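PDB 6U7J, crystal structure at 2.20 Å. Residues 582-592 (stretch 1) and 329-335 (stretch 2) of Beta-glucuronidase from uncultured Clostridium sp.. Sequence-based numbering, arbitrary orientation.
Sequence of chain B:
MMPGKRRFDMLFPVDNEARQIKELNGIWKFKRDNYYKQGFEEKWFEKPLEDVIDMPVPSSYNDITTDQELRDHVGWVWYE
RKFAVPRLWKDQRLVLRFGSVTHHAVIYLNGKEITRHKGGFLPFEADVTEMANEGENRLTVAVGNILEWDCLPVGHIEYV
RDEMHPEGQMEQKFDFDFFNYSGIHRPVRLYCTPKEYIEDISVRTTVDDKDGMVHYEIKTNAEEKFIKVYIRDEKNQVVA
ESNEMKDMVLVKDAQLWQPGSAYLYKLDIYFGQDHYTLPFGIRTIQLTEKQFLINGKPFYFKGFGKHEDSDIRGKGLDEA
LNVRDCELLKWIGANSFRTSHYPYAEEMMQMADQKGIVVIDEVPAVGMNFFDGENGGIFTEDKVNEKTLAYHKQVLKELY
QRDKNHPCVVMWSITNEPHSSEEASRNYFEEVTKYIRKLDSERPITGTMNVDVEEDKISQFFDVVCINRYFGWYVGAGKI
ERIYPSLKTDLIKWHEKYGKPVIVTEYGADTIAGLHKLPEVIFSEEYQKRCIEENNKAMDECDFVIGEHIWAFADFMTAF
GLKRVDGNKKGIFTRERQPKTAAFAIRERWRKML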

# COMPACT_ATOMS: atom_id res chain seq x y z
N ALA B 582 12.17 -8.97 6.16
CA ALA B 582 13.41 -9.18 6.90
C ALA B 582 13.17 -9.89 8.23
O ALA B 582 14.06 -10.62 8.70
CB ALA B 582 14.11 -7.84 7.14
N ALA B 583 11.99 -9.73 8.83
CA ALA B 583 11.72 -10.41 10.10
C ALA B 583 11.97 -11.90 10.00
O ALA B 583 12.47 -12.52 10.95
CB ALA B 583 10.28 -10.14 10.56
N PHE B 584 11.63 -12.50 8.86
CA PHE B 584 11.73 -13.95 8.72
C PHE B 584 13.18 -14.39 8.59
O PHE B 584 13.56 -15.44 9.12
CB PHE B 584 10.90 -14.41 7.51
CG PHE B 584 9.42 -14.30 7.74
CD1 PHE B 584 8.73 -15.32 8.39
CD2 PHE B 584 8.73 -13.15 7.37
CE1 PHE B 584 7.37 -15.20 8.64
CE2 PHE B 584 7.38 -13.02 7.62
CZ PHE B 584 6.69 -14.05 8.26
N ALA B 585 14.00 -13.58 7.92
CA ALA B 585 15.43 -13.89 7.86
C ALA B 585 16.09 -13.69 9.21
O ALA B 585 16.90 -14.52 9.63
CB ALA B 585 16.11 -13.02 6.80
N ILE B 586 15.74 -12.61 9.91
CA ILE B 586 16.29 -12.38 11.25
C ILE B 586 15.95 -13.56 12.16
O ILE B 586 16.81 -14.05 12.89
CB ILE B 586 15.77 -11.05 11.84
CG1 ILE B 586 16.34 -9.85 11.08
CG2 ILE B 586 16.11 -10.94 13.33
CD1 ILE B 586 15.39 -8.64 11.10
N ARG B 587 14.70 -14.03 12.10
CA ARG B 587 14.29 -15.17 12.92
C ARG B 587 15.19 -16.38 12.68
O ARG B 587 15.64 -17.03 13.63
CB ARG B 587 12.82 -15.52 12.65
CG ARG B 587 12.32 -16.73 13.44
CD ARG B 587 10.80 -16.96 13.41
NE ARG B 587 10.46 -18.11 12.57
CZ ARG B 587 9.87 -19.22 12.99
NH1 ARG B 587 9.64 -20.18 12.11
NH2 ARG B 587 9.50 -19.40 14.25
N GLU B 588 15.45 -16.71 11.41
CA GLU B 588 16.27 -17.89 11.11
C GLU B 588 17.67 -17.75 11.70
O GLU B 588 18.23 -18.72 12.21
CB GLU B 588 16.36 -18.13 9.60
CG GLU B 588 15.04 -18.60 8.97
CD GLU B 588 14.54 -19.93 9.53
OE1 GLU B 588 15.23 -20.96 9.34
OE2 GLU B 588 13.45 -19.95 10.15
N ARG B 589 18.25 -16.55 11.66
CA ARG B 589 19.54 -16.36 12.31
C ARG B 589 19.42 -16.50 13.84
O ARG B 589 20.11 -17.33 14.45
CB ARG B 589 20.10 -14.99 11.93
CG ARG B 589 21.30 -14.54 12.72
CD ARG B 589 21.67 -13.16 12.25
NE ARG B 589 22.70 -12.50 13.04
CZ ARG B 589 24.00 -12.73 12.91
NH1 ARG B 589 24.87 -12.07 13.67
NH2 ARG B 589 24.43 -13.63 12.04
N TRP B 590 18.55 -15.70 14.48
CA TRP B 590 18.55 -15.68 15.94
C TRP B 590 18.10 -17.01 16.54
O TRP B 590 18.59 -17.40 17.60
CB TRP B 590 17.66 -14.55 16.47
CG TRP B 590 18.28 -13.18 16.36
CD1 TRP B 590 19.57 -12.88 16.04
CD2 TRP B 590 17.61 -11.93 16.56
NE1 TRP B 590 19.75 -11.51 16.02
CE2 TRP B 590 18.56 -10.91 16.34
CE3 TRP B 590 16.30 -11.57 16.89
CZ2 TRP B 590 18.24 -9.56 16.45
CZ3 TRP B 590 15.98 -10.22 16.99
CH2 TRP B 590 16.95 -9.23 16.78
N ARG B 591 17.19 -17.73 15.88
CA ARG B 591 16.77 -19.01 16.43
C ARG B 591 17.86 -20.07 16.34
O ARG B 591 17.80 -21.06 17.07
CB ARG B 591 15.49 -19.50 15.75
CG ARG B 591 14.26 -18.71 16.20
CD ARG B 591 12.95 -19.44 15.90
NE ARG B 591 11.92 -19.06 16.86
CZ ARG B 591 11.55 -19.79 17.91
NH1 ARG B 591 10.60 -19.35 18.73
NH2 ARG B 591 12.13 -20.96 18.14
N LYS B 592 18.85 -19.90 15.46
CA LYS B 592 19.95 -20.85 15.41
C LYS B 592 21.12 -20.46 16.29
O LYS B 592 22.04 -21.27 16.47
CB LYS B 592 20.43 -21.06 13.96
CG LYS B 592 19.55 -22.02 13.13
CD LYS B 592 18.07 -21.59 13.07
CE LYS B 592 17.19 -22.53 12.24
NZ LYS B 592 16.70 -23.67 13.08
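Stretch 2, residues 329-335: LKWIGAN

What holds the end of the second helix to the first? R591 does, reaching back to carbonyls of the last helical turn of stretch 2. Its NE donates a nearly straight hydrogen bond to W331 O at 3.0 Å, while NH1 makes a weak, bent one to K330 O, also 3.0 Å.

How does the backbone of stretch 2 run here? Residues 329-332 are helical, and G333 leaves the helix with positive phi in a Schellman motif, closed by A334 N to L329 O (2.9 Å) and G333 N to K330 O (3.3 Å). A CB on G333 would point toward stretch 1, only 3.1 Å from R591 CG and 3.2 Å from W590 CB. The backbones are close: the CA atoms of R587 and I332 lie 4.4 Å apart, and R587 CA makes a CA-H...O contact with I332 O (3.4 Å).

Where does W331 go? Its indole lies under R587, whose guanidinium stacks flat on it, planes at 9° and centres 4.3 Å apart. The edge of W331 meets the face of F584, with CZ2 3.5 Å from F584 CE1.

What fills the remaining space? I332 is a knob among A583, I586, R587 and W590; its CD1 lies 3.9 Å from I586 CG2. Beyond it, W590 CZ3 packs 3.9 Å from A334 CB.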

# COMPACT_ATOMS: atom_id res chain seq x y z
N LEU B 329 8.70 -11.06 20.13
CA LEU B 329 10.08 -11.23 20.58
C LEU B 329 10.43 -12.71 20.67
O LEU B 329 11.49 -13.14 20.21
CB LEU B 329 10.29 -10.56 21.93
CG LEU B 329 10.34 -9.04 21.93
CD1 LEU B 329 10.38 -8.52 23.37
CD2 LEU B 329 11.53 -8.52 21.13
N LYS B 330 9.54 -13.50 21.27
CA LYS B 330 9.79 -14.93 21.39
C LYS B 330 9.80 -15.60 20.02
O LYS B 330 10.62 -16.48 19.75
CB LYS B 330 8.74 -15.56 22.29
CG LYS B 330 8.91 -17.07 22.48
CD LYS B 330 7.68 -17.64 23.17
CE LYS B 330 7.90 -19.08 23.58
NZ LYS B 330 9.03 -19.18 24.57
N TRP B 331 8.88 -15.19 19.13
CA TRP B 331 8.80 -15.81 17.81
C TRP B 331 10.05 -15.54 17.00
O TRP B 331 10.62 -16.45 16.39
CB TRP B 331 7.55 -15.31 17.09
CG TRP B 331 7.46 -15.72 15.63
CD1 TRP B 331 6.95 -16.89 15.12
CD2 TRP B 331 7.87 -14.94 14.50
NE1 TRP B 331 7.03 -16.88 13.74
CE2 TRP B 331 7.59 -15.70 13.34
CE3 TRP B 331 8.44 -13.67 14.36
CZ2 TRP B 331 7.87 -15.23 12.06
CZ3 TRP B 331 8.73 -13.20 13.08
CH2 TRP B 331 8.44 -13.99 11.95
N ILE B 332 10.53 -14.30 17.02
CA ILE B 332 11.70 -13.94 16.22
C ILE B 332 13.00 -14.44 16.82
O ILE B 332 14.04 -14.34 16.17
CB ILE B 332 11.76 -12.41 16.01
CG1 ILE B 332 12.52 -12.08 14.72
CG2 ILE B 332 12.34 -11.74 17.24
CD1 ILE B 332 12.26 -10.69 14.16
N GLY B 333 12.97 -14.99 18.04
CA GLY B 333 14.19 -15.46 18.68
C GLY B 333 14.94 -14.41 19.47
O GLY B 333 16.10 -14.63 19.84
N ALA B 334 14.34 -13.25 19.71
CA ALA B 334 15.00 -12.24 20.52
C ALA B 334 15.09 -12.71 21.97
O ALA B 334 14.29 -13.54 22.43
CB ALA B 334 14.26 -10.91 20.42
N ASN B 335 16.08 -12.19 22.69
CA ASN B 335 16.20 -12.49 24.11
C ASN B 335 16.30 -11.24 24.98
O ASN B 335 16.45 -11.37 26.21
CB ASN B 335 17.43 -13.40 24.38
CG ASN B 335 18.75 -12.76 23.98
OD1 ASN B 335 18.83 -11.55 23.77
ND2 ASN B 335 19.79 -13.58 23.88